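Local coordinates for protein putative oxidoreductase (Thermus thermophilus, PDB 2ISM) that is a putative oxidoreductase of a beta-propeller family, built from four-stranded antiparallel sheets and holding a calcium ion, at residues G51-F56 with S62-L67; Y95-V98 with R104-V107; V108-L113 with G117-V122. All blocks are in the same frame, centred on the assembly; numbering follows the deposited sequence.

Contact 1 (G51-F56 with S62-L67)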
loop_
_atom_site.group_PDB
_atom_site.type_symbol
_atom_site.label_atom_id
_atom_site.label_comp_id
_atom_site.label_asym_id
_atom_site.label_seq_id
_atom_site.Cartn_x
_atom_site.Cartn_y
_atom_site.Cartn_z
ATOM N N GLY B 51 -14.257 14.986 -24.974
ATOM C CA GLY B 51 -15.526 14.300 -25.171
ATOM C C GLY B 51 -15.512 12.825 -25.530
ATOM O O GLY B 51 -16.537 12.287 -25.949
ATOM N N ARG B 52 -14.373 12.160 -25.375
ATOM C CA ARG B 52 -14.286 10.734 -25.687
ATOM C C ARG B 52 -14.040 9.926 -24.424
ATOM O O ARG B 52 -13.235 10.323 -23.586
ATOM C CB ARG B 52 -13.120 10.436 -26.638
ATOM C CG ARG B 52 -13.135 11.152 -27.979
ATOM C CD ARG B 52 -11.897 10.758 -28.797
ATOM N NE ARG B 52 -10.641 11.209 -28.189
ATOM C CZ ARG B 52 -10.138 12.434 -28.320
ATOM N NH1 ARG B 52 -10.778 13.343 -29.044
ATOM N NH2 ARG B 52 -8.995 12.754 -27.721
ATOM N N ILE B 53 -14.741 8.804 -24.290
ATOM C CA ILE B 53 -14.523 7.894 -23.169
ATOM C C ILE B 53 -13.809 6.728 -23.843
ATOM O O ILE B 53 -14.389 6.048 -24.696
ATOM C CB ILE B 53 -15.832 7.366 -22.555
ATOM C CG1 ILE B 53 -16.599 8.511 -21.889
ATOM C CG2 ILE B 53 -15.521 6.259 -21.546
ATOM C CD1 ILE B 53 -17.913 8.091 -21.249
ATOM N N ARG B 54 -12.550 6.513 -23.487
ATOM C CA ARG B 54 -11.772 5.443 -24.087
ATOM C C ARG B 54 -11.798 4.184 -23.244
ATOM O O ARG B 54 -12.001 4.236 -22.031
ATOM C CB ARG B 54 -10.311 5.880 -24.269
ATOM C CG ARG B 54 -10.136 7.200 -24.998
ATOM C CD ARG B 54 -10.671 7.127 -26.420
ATOM N NE ARG B 54 -9.778 6.395 -27.311
ATOM C CZ ARG B 54 -8.597 6.848 -27.724
ATOM N NH1 ARG B 54 -8.158 8.034 -27.324
ATOM N NH2 ARG B 54 -7.862 6.122 -28.555
ATOM N N LEU B 55 -11.592 3.051 -23.907
ATOM C CA LEU B 55 -11.544 1.758 -23.241
ATOM C C LEU B 55 -10.165 1.179 -23.501
ATOM O O LEU B 55 -9.764 1.021 -24.654
ATOM C CB LEU B 55 -12.591 0.792 -23.810
ATOM C CG LEU B 55 -12.402 -0.672 -23.372
ATOM C CD1 LEU B 55 -12.735 -0.816 -21.887
ATOM C CD2 LEU B 55 -13.291 -1.593 -24.199
ATOM N N PHE B 56 -9.427 0.895 -22.435
ATOM C CA PHE B 56 -8.114 0.290 -22.581
ATOM C C PHE B 56 -8.273 -1.122 -22.044
ATOM O O PHE B 56 -8.664 -1.319 -20.888
ATOM C CB PHE B 56 -7.056 1.039 -21.778
ATOM C CG PHE B 56 -5.662 0.535 -22.015
ATOM C CD1 PHE B 56 -5.065 0.671 -23.266
ATOM C CD2 PHE B 56 -4.958 -0.108 -21.003
ATOM C CE1 PHE B 56 -3.786 0.172 -23.506
ATOM C CE2 PHE B 56 -3.681 -0.612 -21.230
ATOM C CZ PHE B 56 -3.093 -0.472 -22.487
ATOM N N SER B 62 -9.580 1.701 -27.440
ATOM C CA SER B 62 -10.730 1.826 -28.322
ATOM C C SER B 62 -11.635 2.923 -27.784
ATOM O O SER B 62 -11.390 3.461 -26.700
ATOM C CB SER B 62 -11.499 0.507 -28.390
ATOM O OG SER B 62 -12.054 0.169 -27.134
ATOM N N THR B 63 -12.669 3.265 -28.547
ATOM C CA THR B 63 -13.608 4.287 -28.114
ATOM C C THR B 63 -14.854 3.626 -27.535
ATOM O O THR B 63 -15.596 2.933 -28.236
ATOM C CB THR B 63 -14.008 5.212 -29.274
ATOM O OG1 THR B 63 -12.846 5.906 -29.747
ATOM C CG2 THR B 63 -15.043 6.231 -28.809
ATOM N N TYR B 64 -15.064 3.835 -26.242
ATOM C CA TYR B 64 -16.207 3.273 -25.537
ATOM C C TYR B 64 -17.447 4.078 -25.899
ATOM O O TYR B 64 -18.525 3.525 -26.129
ATOM C CB TYR B 64 -15.966 3.343 -24.028
ATOM C CG TYR B 64 -17.086 2.771 -23.196
ATOM C CD1 TYR B 64 -17.267 1.393 -23.081
ATOM C CD2 TYR B 64 -17.966 3.610 -22.515
ATOM C CE1 TYR B 64 -18.300 0.867 -22.306
ATOM C CE2 TYR B 64 -18.997 3.098 -21.740
ATOM C CZ TYR B 64 -19.160 1.728 -21.637
ATOM O OH TYR B 64 -20.180 1.224 -20.859
ATOM N N ALA B 65 -17.285 5.396 -25.944
ATOM C CA ALA B 65 -18.382 6.286 -26.284
ATOM C C ALA B 65 -17.865 7.665 -26.648
ATOM O O ALA B 65 -16.776 8.074 -26.239
ATOM C CB ALA B 65 -19.349 6.398 -25.114
ATOM N N GLU B 66 -18.644 8.378 -27.446
ATOM C CA GLU B 66 -18.276 9.727 -27.818
ATOM C C GLU B 66 -19.457 10.590 -27.406
ATOM O O GLU B 66 -20.598 10.298 -27.765
ATOM C CB GLU B 66 -18.031 9.833 -29.321
ATOM C CG GLU B 66 -17.342 11.123 -29.727
ATOM C CD GLU B 66 -16.789 11.070 -31.136
ATOM O OE1 GLU B 66 -16.009 10.137 -31.434
ATOM O OE2 GLU B 66 -17.129 11.961 -31.943
ATOM N N LEU B 67 -19.185 11.634 -26.632
ATOM C CA LEU B 67 -20.239 12.526 -26.171
ATOM C C LEU B 67 -19.977 13.954 -26.622
ATOM O O LEU B 67 -18.837 14.415 -26.628
ATOM C CB LEU B 67 -20.333 12.491 -24.642
ATOM C CG LEU B 67 -20.657 11.146 -23.983
ATOM C CD1 LEU B 67 -20.481 11.257 -22.477
ATOM C CD2 LEU B 67 -22.077 10.737 -24.325
HETATM O O HOH W 1 -10.051 -1.599 -26.149
#
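In the beta hairpin that completes one four-stranded blade of the propeller, Ile-53 of strand 52-57 faces both Tyr-64 and Ala-65 of strand 60-66, a classic beta bulge. Ile-53 O accepts from two amides at once, Tyr-64 N at 2.8 Å and Ala-65 N at 3.2 Å, both donors in its carbonyl plane. The return bond from Ile-53 N to Ala-65 O, 2.9 Å long, is almost straight. The chain turns a corner at Tyr-64 and the register slips by one, pairing Arg-54 with Thr-63 and Leu-55 with Ser-62. Tyr-64 holds CG anti to its N (chi1 -179°), which lays the side chain alongside that of Ile-53, pointing the same way; Tyr-64 CD2 is 3.7 Å from Ile-53 CG2, and the phenol oxygen goes on to His-112. On the face that also carries Thr-63, Arg-54 folds at chi2 and chi3, bringing NE to within 3.4 Å of Ser-62 O in a weak bond, while its NH1 forms a salt bridge with Glu-48. Ser-62 O is also gripped by Leu-55 N, 2.8 Å away and above the carbonyl plane. The other face, with Ile-53 and Ala-65, rests on Leu-110 of the next blade. At the turn end of the hairpin one water donates to Leu-55 O at 3.0 Å and bonds Ser-62 OG at 2.8 Å.

Contact 2 (Y95-V98 with R104-V107)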
loop_
_atom_site.group_PDB
_atom_site.type_symbol
_atom_site.label_atom_id
_atom_site.label_comp_id
_atom_site.label_asym_id
_atom_site.label_seq_id
_atom_site.Cartn_x
_atom_site.Cartn_y
_atom_site.Cartn_z
ATOM N N TYR B 95 -19.763 13.360 -15.943
ATOM C CA TYR B 95 -20.044 14.775 -15.711
ATOM C C TYR B 95 -19.564 15.491 -16.967
ATOM O O TYR B 95 -18.414 15.316 -17.365
ATOM C CB TYR B 95 -19.239 15.274 -14.503
ATOM C CG TYR B 95 -19.511 16.708 -14.080
ATOM C CD1 TYR B 95 -20.164 16.984 -12.876
ATOM C CD2 TYR B 95 -19.084 17.785 -14.857
ATOM C CE1 TYR B 95 -20.382 18.298 -12.452
ATOM C CE2 TYR B 95 -19.301 19.111 -14.446
ATOM C CZ TYR B 95 -19.948 19.356 -13.241
ATOM O OH TYR B 95 -20.158 20.647 -12.811
ATOM N N ARG B 96 -20.426 16.288 -17.597
ATOM C CA ARG B 96 -20.008 16.994 -18.806
ATOM C C ARG B 96 -20.613 18.383 -18.962
ATOM O O ARG B 96 -21.694 18.675 -18.440
ATOM C CB ARG B 96 -20.367 16.178 -20.060
ATOM C CG ARG B 96 -21.872 16.089 -20.315
ATOM C CD ARG B 96 -22.191 15.622 -21.730
ATOM N NE ARG B 96 -23.628 15.441 -21.923
ATOM C CZ ARG B 96 -24.198 15.093 -23.073
ATOM N NH1 ARG B 96 -23.454 14.890 -24.154
ATOM N NH2 ARG B 96 -25.516 14.932 -23.138
ATOM N N THR B 97 -19.897 19.234 -19.695
ATOM C CA THR B 97 -20.366 20.578 -19.993
ATOM C C THR B 97 -20.986 20.423 -21.382
ATOM O O THR B 97 -20.329 19.936 -22.308
ATOM C CB THR B 97 -19.199 21.586 -20.086
ATOM O OG1 THR B 97 -18.305 21.396 -18.982
ATOM C CG2 THR B 97 -19.732 23.018 -20.050
ATOM N N VAL B 98 -22.249 20.810 -21.533
ATOM C CA VAL B 98 -22.911 20.686 -22.825
ATOM C C VAL B 98 -23.433 22.045 -23.293
ATOM O O VAL B 98 -23.745 22.912 -22.473
ATOM C CB VAL B 98 -24.078 19.656 -22.753
ATOM C CG1 VAL B 98 -25.258 20.239 -21.997
ATOM C CG2 VAL B 98 -24.482 19.228 -24.156
ATOM N N ARG B 104 -24.553 24.485 -20.053
ATOM C CA ARG B 104 -24.601 24.138 -18.638
ATOM C C ARG B 104 -23.877 22.822 -18.386
ATOM O O ARG B 104 -23.559 22.090 -19.323
ATOM C CB ARG B 104 -26.057 24.042 -18.149
ATOM C CG ARG B 104 -26.800 22.749 -18.476
ATOM C CD ARG B 104 -27.221 22.636 -19.941
ATOM N NE ARG B 104 -28.169 21.533 -20.136
ATOM C CZ ARG B 104 -28.788 21.258 -21.282
ATOM N NH1 ARG B 104 -28.567 21.998 -22.361
ATOM N NH2 ARG B 104 -29.640 20.244 -21.348
ATOM N N ASN B 105 -23.586 22.544 -17.120
ATOM C CA ASN B 105 -22.937 21.290 -16.759
ATOM C C ASN B 105 -24.039 20.326 -16.318
ATOM O O ASN B 105 -25.115 20.746 -15.884
ATOM C CB ASN B 105 -21.916 21.499 -15.628
ATOM C CG ASN B 105 -20.600 22.094 -16.127
ATOM O OD1 ASN B 105 -20.218 23.211 -15.762
ATOM N ND2 ASN B 105 -19.906 21.345 -16.964
ATOM N N GLN B 106 -23.780 19.035 -16.451
ATOM C CA GLN B 106 -24.761 18.033 -16.076
ATOM C C GLN B 106 -24.084 16.704 -15.828
ATOM O O GLN B 106 -22.948 16.484 -16.240
ATOM C CB GLN B 106 -25.789 17.847 -17.199
ATOM C CG GLN B 106 -25.157 17.603 -18.559
ATOM C CD GLN B 106 -26.164 17.237 -19.638
ATOM O OE1 GLN B 106 -27.253 17.811 -19.723
ATOM N NE2 GLN B 106 -25.792 16.289 -20.482
ATOM N N VAL B 107 -24.798 15.829 -15.139
ATOM C CA VAL B 107 -24.318 14.490 -14.881
ATOM C C VAL B 107 -25.236 13.628 -15.721
ATOM O O VAL B 107 -26.457 13.727 -15.611
ATOM C CB VAL B 107 -24.477 14.075 -13.408
ATOM C CG1 VAL B 107 -24.127 12.598 -13.260
ATOM C CG2 VAL B 107 -23.563 14.918 -12.521
#
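Val-98 lays CG1 over one face of the Arg-104 guanidinium, 3.5 Å above its plane and displaced toward the rim. Arg-104 reaches this position because CG sits between the backbone N and carbonyl carbon (chi1 80°) and the chain bends at chi2, running back beside Val-98. The group is then tied down from outside: NE forms a salt bridge with Asp-125, and NH1 bonds the carbonyl oxygens of Gly-102 and Glu-100.

The other methyl of Val-98, CG2, lies 4.3 Å above the centre of the Arg-96 guanidinium. One valine thus packs on two cationic groups, whose NH2 atoms, of Arg-96 and Arg-104, stay 7.0 Å apart. Arg-96 also places CG between N and carbonyl carbon (chi1 69°), but runs extended out to NE. Gln-106 keeps it company side by side, its amide at the guanidinium edge with the two planes 40° apart; which way round that amide sits is uncertain.

On the face with Tyr-95, Thr-97, Asn-105 and Val-107, the Tyr-95 ring leans across to the neighbouring strand. Gln-106 O lies over one ring face, Tyr-95 OH comes within 3.4 Å of Asn-105 CB, and Tyr-95 CD1 meets Val-107 CG2 at 4.0 Å, the side chains crossing at about a right angle. Asn-105 runs obliquely past the hydroxyl side of Thr-97, whose OG1 is bonded to Gly-76 N. Between the two faces, the backbone bonds Arg-96 N to Gln-106 O and Val-98 N to Arg-104 O, each 2.9 Å, belong to the two hydrogen-bonded pairs of a regular antiparallel hairpin, the middle strands of a four-stranded propeller blade.

Contact 3 (V108-L113 with G117-V122)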
loop_
_atom_site.group_PDB
_atom_site.type_symbol
_atom_site.label_atom_id
_atom_site.label_comp_id
_atom_site.label_asym_id
_atom_site.label_seq_id
_atom_site.Cartn_x
_atom_site.Cartn_y
_atom_site.Cartn_z
ATOM N N VAL B 108 -24.652 12.809 -16.581
ATOM C CA VAL B 108 -25.438 11.931 -17.426
ATOM C C VAL B 108 -25.089 10.495 -17.076
ATOM O O VAL B 108 -24.153 10.235 -16.322
ATOM C CB VAL B 108 -25.160 12.177 -18.929
ATOM C CG1 VAL B 108 -25.609 13.576 -19.314
ATOM C CG2 VAL B 108 -23.676 11.989 -19.233
ATOM N N ARG B 109 -25.859 9.572 -17.627
ATOM C CA ARG B 109 -25.657 8.160 -17.391
ATOM C C ARG B 109 -25.702 7.454 -18.745
ATOM O O ARG B 109 -26.563 7.756 -19.568
ATOM C CB ARG B 109 -26.780 7.648 -16.483
ATOM C CG ARG B 109 -26.627 6.233 -16.018
ATOM C CD ARG B 109 -27.634 5.908 -14.923
ATOM N NE ARG B 109 -28.961 5.553 -15.417
ATOM C CZ ARG B 109 -29.929 5.074 -14.639
ATOM N NH1 ARG B 109 -29.704 4.905 -13.342
ATOM N NH2 ARG B 109 -31.110 4.751 -15.151
ATOM N N LEU B 110 -24.768 6.535 -18.978
ATOM C CA LEU B 110 -24.727 5.773 -20.225
ATOM C C LEU B 110 -25.051 4.314 -19.922
ATOM O O LEU B 110 -24.719 3.811 -18.847
ATOM C CB LEU B 110 -23.334 5.825 -20.866
ATOM C CG LEU B 110 -22.665 7.157 -21.206
ATOM C CD1 LEU B 110 -21.492 6.886 -22.140
ATOM C CD2 LEU B 110 -23.652 8.090 -21.872
ATOM N N ARG B 111 -25.696 3.636 -20.864
ATOM C CA ARG B 111 -26.014 2.224 -20.678
ATOM C C ARG B 111 -24.840 1.409 -21.220
ATOM O O ARG B 111 -24.422 1.580 -22.369
ATOM C CB ARG B 111 -27.310 1.852 -21.412
ATOM C CG ARG B 111 -27.584 0.345 -21.452
ATOM C CD ARG B 111 -28.935 0.036 -22.079
ATOM N NE ARG B 111 -30.036 0.266 -21.147
ATOM C CZ ARG B 111 -30.324 -0.534 -20.124
ATOM N NH1 ARG B 111 -29.595 -1.620 -19.903
ATOM N NH2 ARG B 111 -31.338 -0.244 -19.320
ATOM N N HIS B 112 -24.304 0.535 -20.374
ATOM C CA HIS B 112 -23.168 -0.313 -20.725
ATOM C C HIS B 112 -23.593 -1.465 -21.626
ATOM O O HIS B 112 -24.502 -2.220 -21.285
ATOM C CB HIS B 112 -22.536 -0.861 -19.442
ATOM C CG HIS B 112 -21.378 -1.780 -19.675
ATOM N ND1 HIS B 112 -20.174 -1.348 -20.191
ATOM C CD2 HIS B 112 -21.232 -3.106 -19.441
ATOM C CE1 HIS B 112 -19.338 -2.369 -20.263
ATOM N NE2 HIS B 112 -19.955 -3.445 -19.814
ATOM N N LEU B 113 -22.926 -1.601 -22.769
ATOM C CA LEU B 113 -23.243 -2.665 -23.720
ATOM C C LEU B 113 -22.063 -3.601 -23.932
ATOM O O LEU B 113 -22.026 -4.354 -24.907
ATOM C CB LEU B 113 -23.667 -2.064 -25.064
ATOM C CG LEU B 113 -24.900 -1.152 -25.042
ATOM C CD1 LEU B 113 -25.116 -0.532 -26.421
ATOM C CD2 LEU B 113 -26.121 -1.955 -24.612
ATOM N N GLY B 117 -20.724 2.107 -24.866
ATOM C CA GLY B 117 -21.744 2.664 -24.006
ATOM C C GLY B 117 -22.550 3.652 -24.822
ATOM O O GLY B 117 -22.033 4.235 -25.777
ATOM N N VAL B 118 -23.819 3.824 -24.472
ATOM C CA VAL B 118 -24.680 4.764 -25.177
ATOM C C VAL B 118 -25.474 5.578 -24.171
ATOM O O VAL B 118 -25.931 5.053 -23.156
ATOM C CB VAL B 118 -25.666 4.047 -26.145
ATOM C CG1 VAL B 118 -24.894 3.398 -27.287
ATOM C CG2 VAL B 118 -26.478 3.003 -25.399
ATOM N N LEU B 119 -25.631 6.865 -24.464
ATOM C CA LEU B 119 -26.364 7.768 -23.594
ATOM C C LEU B 119 -27.695 7.164 -23.169
ATOM O O LEU B 119 -28.480 6.714 -24.004
ATOM C CB LEU B 119 -26.622 9.097 -24.306
ATOM C CG LEU B 119 -26.182 10.388 -23.608
ATOM C CD1 LEU B 119 -26.781 11.572 -24.353
ATOM C CD2 LEU B 119 -26.632 10.399 -22.156
ATOM N N ASP B 120 -27.939 7.144 -21.865
ATOM C CA ASP B 120 -29.187 6.620 -21.336
ATOM C C ASP B 120 -30.079 7.807 -20.999
ATOM O O ASP B 120 -31.165 7.958 -21.561
ATOM C CB ASP B 120 -28.925 5.774 -20.087
ATOM C CG ASP B 120 -30.206 5.324 -19.409
ATOM O OD1 ASP B 120 -31.085 4.770 -20.103
ATOM O OD2 ASP B 120 -30.332 5.520 -18.181
ATOM N N ARG B 121 -29.618 8.657 -20.088
ATOM C CA ARG B 121 -30.385 9.837 -19.710
ATOM C C ARG B 121 -29.588 10.794 -18.828
ATOM O O ARG B 121 -28.532 10.440 -18.298
ATOM C CB ARG B 121 -31.665 9.429 -18.975
ATOM C CG ARG B 121 -31.469 9.050 -17.516
ATOM C CD ARG B 121 -32.810 9.003 -16.804
ATOM N NE ARG B 121 -32.711 9.420 -15.408
ATOM C CZ ARG B 121 -32.442 8.603 -14.398
ATOM N NH1 ARG B 121 -32.248 7.312 -14.621
ATOM N NH2 ARG B 121 -32.369 9.079 -13.165
ATOM N N VAL B 122 -30.101 12.011 -18.681
ATOM C CA VAL B 122 -29.464 13.009 -17.838
ATOM C C VAL B 122 -29.901 12.700 -16.410
ATOM O O VAL B 122 -31.082 12.463 -16.153
ATOM C CB VAL B 122 -29.909 14.436 -18.223
ATOM C CG1 VAL B 122 -29.245 15.455 -17.312
ATOM C CG2 VAL B 122 -29.548 14.712 -19.674
HETATM O O HOH W 2 -32.192 2.941 -18.439
#
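Asp-120 OD2 is gripped by two nitrogens of Arg-109, NE at 3.1 Å and NH2 at 3.2 Å, a side-on salt bridge next to a classic beta bulge in the hairpin of strands 104-112 and 117-127, the outer pair of a propeller blade. The oxygen lies in the guanidinium plane, and carboxylate and guanidinium are turned only 21° apart. NE meets it on the anti side, whereas NH2 arrives nearly along the C-O axis. Arg-109 gets there with a kink at chi3 (82°), which brings its end alongside Asp-120.

In the bulge itself Arg-109 O accepts from Asp-120 N at 2.7 Å and from Arg-121 N at 3.2 Å. The Arg-121 guanidinium stands steeply against that of Arg-109, 79° between planes, over one of its faces; Glu-177, in a salt bridge with Arg-109 NH1 and a long, weak ion pair with Arg-121 NH1, would help offset the gathered positive charge. Tyr-91 adds a cation-pi contact to Arg-109.

On the face with Val-108 and Val-122, Val-108 packs on Val-122 and on the end of Leu-119. At the bulge the side chains of Leu-110 and Leu-119 diverge, yet Leu-110 CD2 still touches Leu-119 CD2 at 3.8 Å. Beyond the bulge Arg-111 N bonds Val-118 O at 2.7 Å. A water finishes the polar side, donating to Asp-120 OD1 at 2.7 Å and accepting weakly from Arg-111 NH2 at 3.4 Å.

Contacts 2 and 3 share strand 104-112 and so belong to one blade, their centres about 14 Å apart; Arg-96 NE of contact 2 packs on Val-108 CG1 of contact 3 at 3.8 Å. Contact 1 lies in the preceding blade, its centre about 12 Å from that of contact 3 and about 17 Å from that of contact 2. The blades are stitched together where contact 1 meets contact 3: Tyr-64 OH reaches His-112 ND1 at 2.7 Å and Tyr-64 O accepts a hydrogen bond from Gly-117 N at 2.9 Å. Contact 2 touches contact 1 through Leu-67 and Arg-96. The calcium ion is bound at Glu-233 and Tyr-243, and Glu-233 belongs to a different sheet.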